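Sorting nexin-3 (Saccharomyces cerevisiae, PDB 1OCS) binds phosphatidylinositol 3-phosphate through its PX domain and helps retrieve late Golgi membrane proteins from the prevacuolar compartment. Local coordinates at residues F35-P43 with R128-A139; R81-R89 with M105-I113. All coordinates share one frame; numbering follows the deposited sequence.

Interaction 1 (F35-P43 with R128-A139); sequences FLEIEVHNP and RQGLNTWMQSVA
Asn132 and Gln136 of helix 128-139 each bond through a side-chain amide to the backbone of strand 36-43. Asn132 OD1 accepts the N-H of Val40 at 2.9 Å; Val40 N lies in the carbonyl plane of Asn132, on a lone pair of OD1, with an N-H...O angle of 165°. One turn on, Gln136 NE2 gives a hydrogen to Ile38 O, also 2.9 Å away, nearly in line with the C=O bond. With a leucine in place of Asn132, the Val40 N-H would probably lose its acceptor and the strand one of its two polar ties to the helix. Beside these bonds runs an apolar seam. Val40 CG2 rests 3.7 Å from Met135 CB, while its other methyl, CG1, faces Leu131 CB. Ile38 crosses Met135 at about a right angle, Ile38 CD1 touching Met135 CG at 3.6 Å, and Ala139 CB fits against Leu36 CD2. In this PX domain the long helix is laid on the three-stranded antiparallel sheet, here almost antiparallel to the first strand (165°) with the axes 6.8 Å apart. At the far end Arg128 CG lies 3.8 Å from His41 CA and Arg128 CD against Pro43 CD; a salt bridge from NH1 to Glu125 holds the guanidinium. Behind the seam, Met135 also meets Phe85 and Phe88, and Ile38 packs on Ile62 and Ile155.

Interaction 2 (R81-R89 with M105-I113); sequences RYSDFEFFR and MVPHLPGKI
Val106 is the first residue of the loop 105-113 to meet helix 82-89: its carbonyl O takes a weak, bent bond from Arg89 NH2 (2.8 Å, 122°), and its CG1 lies alongside the arginine chain, 4.0 Å from Arg89 NE. Pro107 O carries the main bond, from Arg89 NE at 2.8 Å; the oxygen sits in the guanidinium plane, though the N-H comes in tilted 34° from the carbonyl plane. NH2 adds a weak second bond to this same oxygen, which Trp134 NE1 also reaches, so the carbonyl is held from both the short and the long helix. The arginine gets there by running extended from CG to NE, with CG anti to the backbone N (chi1 -173°). His108 turns its ring edge to the guanidinium, His108 CD2 being 3.7 Å from Arg89 NH2. Leu109 packs its CD1 against the helix, 3.6 Å from Glu86 CG and 3.8 Å from Phe85 CB. This proline-rich loop borders the phosphoinositide pocket, to which Arg81, Ser83 and Lys112 all contribute; as in other PX domains, the loop probably lies toward the membrane. Pro110 O approaches the edge of the Tyr82 ring, near its plane, and accepts a hydrogen bond from the hydroxyl, although the modelled place of OH is less sure. Gly111 turns the chain with positive phi, and its carbonyl bonds to Arg127, a further lipid-binding residue whose guanidinium makes a cation-pi contact with Tyr82. Directly after Gly111 comes the lipid-binding Lys112.

Overall arrangement
From the N terminus, the strand carrying 35-43 enters first and waits for its partner until helix 121-139 returns to it, 85 residues later. Within that long loop the chain completes the sheet, turns into helix 82-89, and closes interaction 2 when 105-113 returns to it over a gap of only 16 residues. The smaller closure therefore lies wholly within the larger, and the two do not cross. Their centres are 12 Å apart and Trp134 joins them: its indole packs on Leu109 from helix 128-139. Interaction 1 joins the sheet to the long helix, and interaction 2 joins the short helix to the proline-rich loop.

Interaction 1 (F35-P43 with R128-A139)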
loop_
_atom_site.group_PDB
_atom_site.type_symbol
_atom_site.label_atom_id
_atom_site.label_comp_id
_atom_site.label_asym_id
_atom_site.label_seq_id
_atom_site.Cartn_x
_atom_site.Cartn_y
_atom_site.Cartn_z
ATOM N N PHE A 35 -2.248 -16.751 6.620
ATOM C CA PHE A 35 -1.018 -16.242 6.039
ATOM C C PHE A 35 -1.355 -15.066 5.143
ATOM O O PHE A 35 -2.473 -14.953 4.633
ATOM C CB PHE A 35 -0.302 -17.328 5.216
ATOM C CG PHE A 35 -0.905 -17.562 3.850
ATOM C CD1 PHE A 35 -0.522 -16.783 2.759
ATOM C CD2 PHE A 35 -1.869 -18.549 3.660
ATOM C CE1 PHE A 35 -1.094 -16.987 1.494
ATOM C CE2 PHE A 35 -2.445 -18.758 2.405
ATOM C CZ PHE A 35 -2.057 -17.976 1.321
ATOM N N LEU A 36 -0.382 -14.183 4.978
ATOM C CA LEU A 36 -0.525 -13.036 4.101
ATOM C C LEU A 36 0.862 -12.714 3.578
ATOM O O LEU A 36 1.796 -12.485 4.351
ATOM C CB LEU A 36 -1.116 -11.819 4.831
ATOM C CG LEU A 36 -1.360 -10.615 3.900
ATOM C CD1 LEU A 36 -2.547 -9.782 4.391
ATOM C CD2 LEU A 36 -0.091 -9.764 3.819
ATOM N N GLU A 37 0.994 -12.737 2.260
ATOM C CA GLU A 37 2.247 -12.423 1.595
ATOM C C GLU A 37 1.977 -11.119 0.860
ATOM O O GLU A 37 0.917 -10.950 0.262
ATOM C CB GLU A 37 2.599 -13.508 0.571
ATOM C CG GLU A 37 2.676 -14.913 1.148
ATOM C CD GLU A 37 2.500 -15.983 0.087
ATOM O OE1 GLU A 37 2.451 -17.175 0.450
ATOM O OE2 GLU A 37 2.408 -15.631 -1.110
ATOM N N ILE A 38 2.917 -10.188 0.906
ATOM C CA ILE A 38 2.707 -8.942 0.195
ATOM C C ILE A 38 4.020 -8.300 -0.185
ATOM O O ILE A 38 5.016 -8.383 0.544
ATOM C CB ILE A 38 1.859 -7.946 1.021
ATOM C CG1 ILE A 38 1.403 -6.794 0.121
ATOM C CG2 ILE A 38 2.658 -7.424 2.210
ATOM C CD1 ILE A 38 0.201 -6.031 0.671
ATOM N N GLU A 39 4.012 -7.666 -1.350
ATOM C CA GLU A 39 5.190 -6.999 -1.857
ATOM C C GLU A 39 4.789 -5.790 -2.689
ATOM O O GLU A 39 3.749 -5.790 -3.349
ATOM C CB GLU A 39 6.007 -7.974 -2.713
ATOM C CG GLU A 39 7.222 -7.351 -3.383
ATOM C CD GLU A 39 8.041 -8.360 -4.179
ATOM O OE1 GLU A 39 9.054 -7.954 -4.793
ATOM O OE2 GLU A 39 7.669 -9.556 -4.184
ATOM N N VAL A 40 5.613 -4.751 -2.626
ATOM C CA VAL A 40 5.397 -3.540 -3.403
ATOM C C VAL A 40 6.589 -3.505 -4.345
ATOM O O VAL A 40 7.734 -3.536 -3.902
ATOM C CB VAL A 40 5.398 -2.281 -2.511
ATOM C CG1 VAL A 40 5.184 -1.029 -3.370
ATOM C CG2 VAL A 40 4.299 -2.393 -1.457
ATOM N N HIS A 41 6.325 -3.468 -5.642
ATOM C CA HIS A 41 7.398 -3.464 -6.620
ATOM C C HIS A 41 6.874 -2.951 -7.957
ATOM O O HIS A 41 5.827 -2.309 -8.019
ATOM C CB HIS A 41 7.931 -4.892 -6.782
ATOM C CG HIS A 41 6.996 -5.797 -7.522
ATOM N ND1 HIS A 41 5.654 -5.882 -7.221
ATOM C CD2 HIS A 41 7.199 -6.624 -8.574
ATOM C CE1 HIS A 41 5.068 -6.718 -8.059
ATOM N NE2 HIS A 41 5.984 -7.182 -8.890
ATOM N N ASN A 42 7.613 -3.231 -9.026
ATOM C CA ASN A 42 7.209 -2.825 -10.369
ATOM C C ASN A 42 6.804 -1.350 -10.476
ATOM O O ASN A 42 5.718 -1.028 -10.962
ATOM C CB ASN A 42 6.045 -3.704 -10.835
ATOM C CG ASN A 42 5.732 -3.535 -12.312
ATOM O OD1 ASN A 42 4.608 -3.792 -12.749
ATOM N ND2 ASN A 42 6.726 -3.123 -13.092
ATOM N N PRO A 43 7.667 -0.433 -10.019
ATOM C CA PRO A 43 7.298 0.981 -10.121
ATOM C C PRO A 43 7.236 1.393 -11.588
ATOM O O PRO A 43 8.015 0.901 -12.411
ATOM C CB PRO A 43 8.422 1.684 -9.364
ATOM C CG PRO A 43 9.601 0.785 -9.616
ATOM C CD PRO A 43 9.004 -0.589 -9.421
ATOM N N ARG A 128 10.093 2.621 -3.548
ATOM C CA ARG A 128 9.688 1.238 -3.766
ATOM C C ARG A 128 10.127 0.386 -2.574
ATOM O O ARG A 128 9.317 -0.313 -1.971
ATOM C CB ARG A 128 10.324 0.688 -5.041
ATOM C CG ARG A 128 9.752 -0.646 -5.486
ATOM C CD ARG A 128 10.844 -1.551 -6.011
ATOM N NE ARG A 128 11.765 -1.913 -4.942
ATOM C CZ ARG A 128 12.868 -2.634 -5.108
ATOM N NH1 ARG A 128 13.638 -2.908 -4.063
ATOM N NH2 ARG A 128 13.204 -3.077 -6.315
ATOM N N GLN A 129 11.417 0.454 -2.242
ATOM C CA GLN A 129 11.967 -0.309 -1.122
ATOM C C GLN A 129 11.290 0.071 0.185
ATOM O O GLN A 129 10.889 -0.797 0.956
ATOM C CB GLN A 129 13.476 -0.069 -0.988
ATOM C CG GLN A 129 14.284 -0.534 -2.182
ATOM C CD GLN A 129 15.779 -0.350 -1.989
ATOM O OE1 GLN A 129 16.557 -0.516 -2.928
ATOM N NE2 GLN A 129 16.186 -0.013 -0.768
ATOM N N GLY A 130 11.173 1.372 0.434
ATOM C CA GLY A 130 10.539 1.827 1.656
ATOM C C GLY A 130 9.094 1.377 1.751
ATOM O O GLY A 130 8.659 0.855 2.783
ATOM N N LEU A 131 8.343 1.573 0.674
ATOM C CA LEU A 131 6.939 1.179 0.663
ATOM C C LEU A 131 6.768 -0.328 0.847
ATOM O O LEU A 131 5.822 -0.773 1.497
ATOM C CB LEU A 131 6.272 1.628 -0.638
ATOM C CG LEU A 131 6.109 3.145 -0.807
ATOM C CD1 LEU A 131 5.570 3.441 -2.184
ATOM C CD2 LEU A 131 5.177 3.697 0.259
ATOM N N ASN A 132 7.675 -1.109 0.265
ATOM C CA ASN A 132 7.609 -2.562 0.386
ATOM C C ASN A 132 7.739 -2.945 1.861
ATOM O O ASN A 132 6.924 -3.688 2.397
ATOM C CB ASN A 132 8.733 -3.222 -0.424
ATOM C CG ASN A 132 8.688 -4.742 -0.351
ATOM O OD1 ASN A 132 7.751 -5.371 -0.845
ATOM N ND2 ASN A 132 9.701 -5.339 0.279
ATOM N N THR A 133 8.766 -2.416 2.515
ATOM C CA THR A 133 9.002 -2.695 3.929
ATOM C C THR A 133 7.828 -2.226 4.789
ATOM O O THR A 133 7.379 -2.943 5.687
ATOM C CB THR A 133 10.296 -2.002 4.414
ATOM O OG1 THR A 133 11.416 -2.559 3.718
ATOM C CG2 THR A 133 10.490 -2.199 5.910
ATOM N N TRP A 134 7.333 -1.025 4.504
ATOM C CA TRP A 134 6.214 -0.450 5.247
ATOM C C TRP A 134 4.961 -1.319 5.116
ATOM O O TRP A 134 4.297 -1.626 6.106
ATOM C CB TRP A 134 5.906 0.955 4.717
ATOM C CG TRP A 134 4.917 1.731 5.548
ATOM C CD1 TRP A 134 5.181 2.435 6.686
ATOM C CD2 TRP A 134 3.513 1.884 5.298
ATOM N NE1 TRP A 134 4.031 3.022 7.159
ATOM C CE2 TRP A 134 2.992 2.701 6.326
ATOM C CE3 TRP A 134 2.643 1.410 4.302
ATOM C CZ2 TRP A 134 1.638 3.060 6.392
ATOM C CZ3 TRP A 134 1.297 1.765 4.366
ATOM C CH2 TRP A 134 0.808 2.585 5.406
ATOM N N MET A 135 4.646 -1.713 3.886
ATOM C CA MET A 135 3.462 -2.522 3.625
ATOM C C MET A 135 3.517 -3.883 4.315
ATOM O O MET A 135 2.511 -4.344 4.853
ATOM C CB MET A 135 3.280 -2.703 2.116
ATOM C CG MET A 135 1.850 -2.941 1.679
ATOM S SD MET A 135 0.711 -1.639 2.236
ATOM C CE MET A 135 -0.668 -2.629 2.739
ATOM N N GLN A 136 4.684 -4.527 4.308
ATOM C CA GLN A 136 4.816 -5.834 4.950
ATOM C C GLN A 136 4.664 -5.688 6.459
ATOM O O GLN A 136 4.133 -6.573 7.132
ATOM C CB GLN A 136 6.172 -6.467 4.614
ATOM C CG GLN A 136 6.390 -6.663 3.114
ATOM C CD GLN A 136 7.657 -7.425 2.787
ATOM O OE1 GLN A 136 8.593 -7.476 3.587
ATOM N NE2 GLN A 136 7.701 -8.012 1.597
ATOM N N SER A 137 5.119 -4.555 6.984
ATOM C CA SER A 137 5.024 -4.273 8.408
ATOM C C SER A 137 3.567 -4.033 8.811
ATOM O O SER A 137 3.080 -4.574 9.807
ATOM C CB SER A 137 5.873 -3.044 8.741
ATOM O OG SER A 137 5.736 -2.683 10.096
ATOM N N VAL A 138 2.867 -3.224 8.027
ATOM C CA VAL A 138 1.474 -2.921 8.312
ATOM C C VAL A 138 0.542 -4.106 8.049
ATOM O O VAL A 138 -0.242 -4.480 8.919
ATOM C CB VAL A 138 1.001 -1.701 7.490
ATOM C CG1 VAL A 138 -0.516 -1.550 7.587
ATOM C CG2 VAL A 138 1.702 -0.437 8.010
ATOM N N ALA A 139 0.631 -4.693 6.858
ATOM C CA ALA A 139 -0.217 -5.826 6.500
ATOM C C ALA A 139 0.110 -7.057 7.336
ATOM O O ALA A 139 -0.687 -7.991 7.414
ATOM C CB ALA A 139 -0.061 -6.155 5.008
#

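Interaction 2 (R81-R89 with M105-I113)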
loop_
_atom_site.group_PDB
_atom_site.type_symbol
_atom_site.label_atom_id
_atom_site.label_comp_id
_atom_site.label_asym_id
_atom_site.label_seq_id
_atom_site.Cartn_x
_atom_site.Cartn_y
_atom_site.Cartn_z
ATOM N N ARG A 81 -0.439 4.941 -6.165
ATOM C CA ARG A 81 0.463 6.089 -6.221
ATOM C C ARG A 81 0.944 6.289 -4.794
ATOM O O ARG A 81 0.315 5.812 -3.849
ATOM C CB ARG A 81 -0.280 7.364 -6.626
ATOM C CG ARG A 81 -0.885 7.398 -8.023
ATOM C CD ARG A 81 -1.831 8.596 -8.103
ATOM N NE ARG A 81 -2.287 8.924 -9.451
ATOM C CZ ARG A 81 -1.852 9.962 -10.164
ATOM N NH1 ARG A 81 -2.335 10.180 -11.383
ATOM N NH2 ARG A 81 -0.934 10.786 -9.665
ATOM N N TYR A 82 2.049 7.003 -4.629
ATOM C CA TYR A 82 2.547 7.274 -3.292
ATOM C C TYR A 82 1.452 8.006 -2.518
ATOM O O TYR A 82 1.277 7.797 -1.321
ATOM C CB TYR A 82 3.805 8.137 -3.361
ATOM C CG TYR A 82 4.409 8.407 -2.008
ATOM C CD1 TYR A 82 4.098 9.567 -1.299
ATOM C CD2 TYR A 82 5.278 7.484 -1.425
ATOM C CE1 TYR A 82 4.643 9.803 -0.038
ATOM C CE2 TYR A 82 5.823 7.710 -0.168
ATOM C CZ TYR A 82 5.502 8.868 0.517
ATOM O OH TYR A 82 6.043 9.077 1.762
ATOM N N SER A 83 0.706 8.864 -3.206
ATOM C CA SER A 83 -0.368 9.601 -2.545
ATOM C C SER A 83 -1.467 8.663 -2.042
ATOM O O SER A 83 -2.147 8.976 -1.067
ATOM C CB SER A 83 -0.961 10.656 -3.488
ATOM O OG SER A 83 -1.403 10.079 -4.697
ATOM N N ASP A 84 -1.646 7.516 -2.700
ATOM C CA ASP A 84 -2.658 6.562 -2.255
ATOM C C ASP A 84 -2.220 5.964 -0.915
ATOM O O ASP A 84 -3.048 5.722 -0.039
ATOM C CB ASP A 84 -2.864 5.439 -3.283
ATOM C CG ASP A 84 -3.553 5.923 -4.553
ATOM O OD1 ASP A 84 -4.496 6.740 -4.459
ATOM O OD2 ASP A 84 -3.160 5.476 -5.644
ATOM N N PHE A 85 -0.919 5.716 -0.770
ATOM C CA PHE A 85 -0.378 5.179 0.476
ATOM C C PHE A 85 -0.575 6.214 1.587
ATOM O O PHE A 85 -0.899 5.866 2.728
ATOM C CB PHE A 85 1.121 4.873 0.329
ATOM C CG PHE A 85 1.420 3.577 -0.382
ATOM C CD1 PHE A 85 1.589 2.396 0.340
ATOM C CD2 PHE A 85 1.554 3.539 -1.766
ATOM C CE1 PHE A 85 1.892 1.193 -0.307
ATOM C CE2 PHE A 85 1.857 2.337 -2.423
ATOM C CZ PHE A 85 2.026 1.166 -1.691
ATOM N N GLU A 86 -0.374 7.486 1.251
ATOM C CA GLU A 86 -0.541 8.555 2.231
ATOM C C GLU A 86 -1.988 8.622 2.699
ATOM O O GLU A 86 -2.261 8.792 3.887
ATOM C CB GLU A 86 -0.139 9.909 1.639
ATOM C CG GLU A 86 1.360 10.102 1.486
ATOM C CD GLU A 86 1.710 11.456 0.881
ATOM O OE1 GLU A 86 1.259 11.750 -0.249
ATOM O OE2 GLU A 86 2.435 12.223 1.542
ATOM N N PHE A 87 -2.914 8.506 1.757
ATOM C CA PHE A 87 -4.327 8.539 2.091
ATOM C C PHE A 87 -4.670 7.302 2.918
ATOM O O PHE A 87 -5.416 7.384 3.888
ATOM C CB PHE A 87 -5.176 8.563 0.820
ATOM C CG PHE A 87 -6.644 8.715 1.081
ATOM C CD1 PHE A 87 -7.130 9.838 1.741
ATOM C CD2 PHE A 87 -7.541 7.733 0.679
ATOM C CE1 PHE A 87 -8.493 9.979 1.998
ATOM C CE2 PHE A 87 -8.908 7.866 0.931
ATOM C CZ PHE A 87 -9.382 8.990 1.592
ATOM N N PHE A 88 -4.112 6.159 2.531
ATOM C CA PHE A 88 -4.351 4.903 3.242
ATOM C C PHE A 88 -3.894 4.995 4.700
ATOM O O PHE A 88 -4.605 4.552 5.603
ATOM C CB PHE A 88 -3.623 3.751 2.532
ATOM C CG PHE A 88 -3.584 2.466 3.321
ATOM C CD1 PHE A 88 -4.757 1.838 3.725
ATOM C CD2 PHE A 88 -2.365 1.876 3.644
ATOM C CE1 PHE A 88 -4.719 0.636 4.439
ATOM C CE2 PHE A 88 -2.315 0.677 4.356
ATOM C CZ PHE A 88 -3.499 0.056 4.753
ATOM N N ARG A 89 -2.714 5.570 4.932
ATOM C CA ARG A 89 -2.206 5.695 6.297
ATOM C C ARG A 89 -3.170 6.520 7.148
ATOM O O ARG A 89 -3.462 6.158 8.284
ATOM C CB ARG A 89 -0.813 6.337 6.315
ATOM C CG ARG A 89 -0.152 6.355 7.702
ATOM C CD ARG A 89 1.295 6.868 7.641
ATOM N NE ARG A 89 2.004 6.696 8.910
ATOM C CZ ARG A 89 1.907 7.520 9.951
ATOM N NH1 ARG A 89 1.131 8.597 9.889
ATOM N NH2 ARG A 89 2.581 7.260 11.067
ATOM N N MET A 105 0.355 1.442 17.050
ATOM C CA MET A 105 0.982 2.538 16.334
ATOM C C MET A 105 1.412 2.190 14.917
ATOM O O MET A 105 2.006 1.145 14.668
ATOM C CB MET A 105 2.169 3.057 17.138
ATOM C CG MET A 105 1.762 3.576 18.509
ATOM S SD MET A 105 2.947 4.740 19.162
ATOM C CE MET A 105 4.211 3.616 19.755
ATOM N N VAL A 106 1.097 3.081 13.986
ATOM C CA VAL A 106 1.442 2.875 12.589
ATOM C C VAL A 106 2.706 3.650 12.262
ATOM O O VAL A 106 2.783 4.858 12.503
ATOM C CB VAL A 106 0.310 3.356 11.660
ATOM C CG1 VAL A 106 0.701 3.128 10.196
ATOM C CG2 VAL A 106 -0.977 2.629 11.998
ATOM N N PRO A 107 3.714 2.966 11.705
ATOM C CA PRO A 107 4.993 3.582 11.337
ATOM C C PRO A 107 4.833 4.712 10.329
ATOM O O PRO A 107 3.863 4.744 9.568
ATOM C CB PRO A 107 5.781 2.422 10.725
ATOM C CG PRO A 107 5.196 1.220 11.370
ATOM C CD PRO A 107 3.722 1.526 11.401
ATOM N N HIS A 108 5.797 5.626 10.325
ATOM C CA HIS A 108 5.812 6.734 9.375
ATOM C C HIS A 108 5.933 6.130 7.981
ATOM O O HIS A 108 6.569 5.089 7.814
ATOM C CB HIS A 108 7.048 7.619 9.591
ATOM C CG HIS A 108 6.958 8.536 10.770
ATOM N ND1 HIS A 108 8.054 9.211 11.266
ATOM C CD2 HIS A 108 5.905 8.927 11.523
ATOM C CE1 HIS A 108 7.678 9.979 12.272
ATOM N NE2 HIS A 108 6.379 9.826 12.449
ATOM N N LEU A 109 5.334 6.778 6.984
ATOM C CA LEU A 109 5.454 6.309 5.608
ATOM C C LEU A 109 6.846 6.760 5.190
ATOM O O LEU A 109 7.210 7.907 5.411
ATOM C CB LEU A 109 4.442 6.997 4.692
ATOM C CG LEU A 109 3.336 6.217 3.981
ATOM C CD1 LEU A 109 2.841 7.090 2.830
ATOM C CD2 LEU A 109 3.830 4.875 3.448
ATOM N N PRO A 110 7.644 5.869 4.591
ATOM C CA PRO A 110 8.992 6.267 4.171
ATOM C C PRO A 110 8.934 7.125 2.913
ATOM O O PRO A 110 7.897 7.207 2.262
ATOM C CB PRO A 110 9.687 4.930 3.901
ATOM C CG PRO A 110 8.878 3.931 4.699
ATOM C CD PRO A 110 7.475 4.412 4.482
ATOM N N GLY A 111 10.055 7.761 2.584
ATOM C CA GLY A 111 10.143 8.578 1.385
ATOM C C GLY A 111 9.197 9.752 1.226
ATOM O O GLY A 111 8.920 10.163 0.101
ATOM N N LYS A 112 8.695 10.292 2.332
ATOM C CA LYS A 112 7.792 11.437 2.267
ATOM C C LYS A 112 8.570 12.668 1.826
ATOM O O LYS A 112 8.234 13.308 0.827
ATOM C CB LYS A 112 7.152 11.699 3.637
ATOM C CG LYS A 112 6.001 10.764 3.991
ATOM C CD LYS A 112 5.519 10.970 5.427
ATOM C CE LYS A 112 6.565 10.524 6.441
ATOM N NZ LYS A 112 6.143 10.807 7.836
ATOM N N ILE A 113 9.613 12.991 2.585
ATOM C CA ILE A 113 10.460 14.141 2.293
ATOM C C ILE A 113 11.043 14.010 0.889
ATOM O O ILE A 113 11.359 12.908 0.440
ATOM C CB ILE A 113 11.625 14.246 3.308
ATOM C CG1 ILE A 113 11.070 14.316 4.734
ATOM C CG2 ILE A 113 12.482 15.471 2.999
ATOM C CD1 ILE A 113 10.130 15.480 4.979
#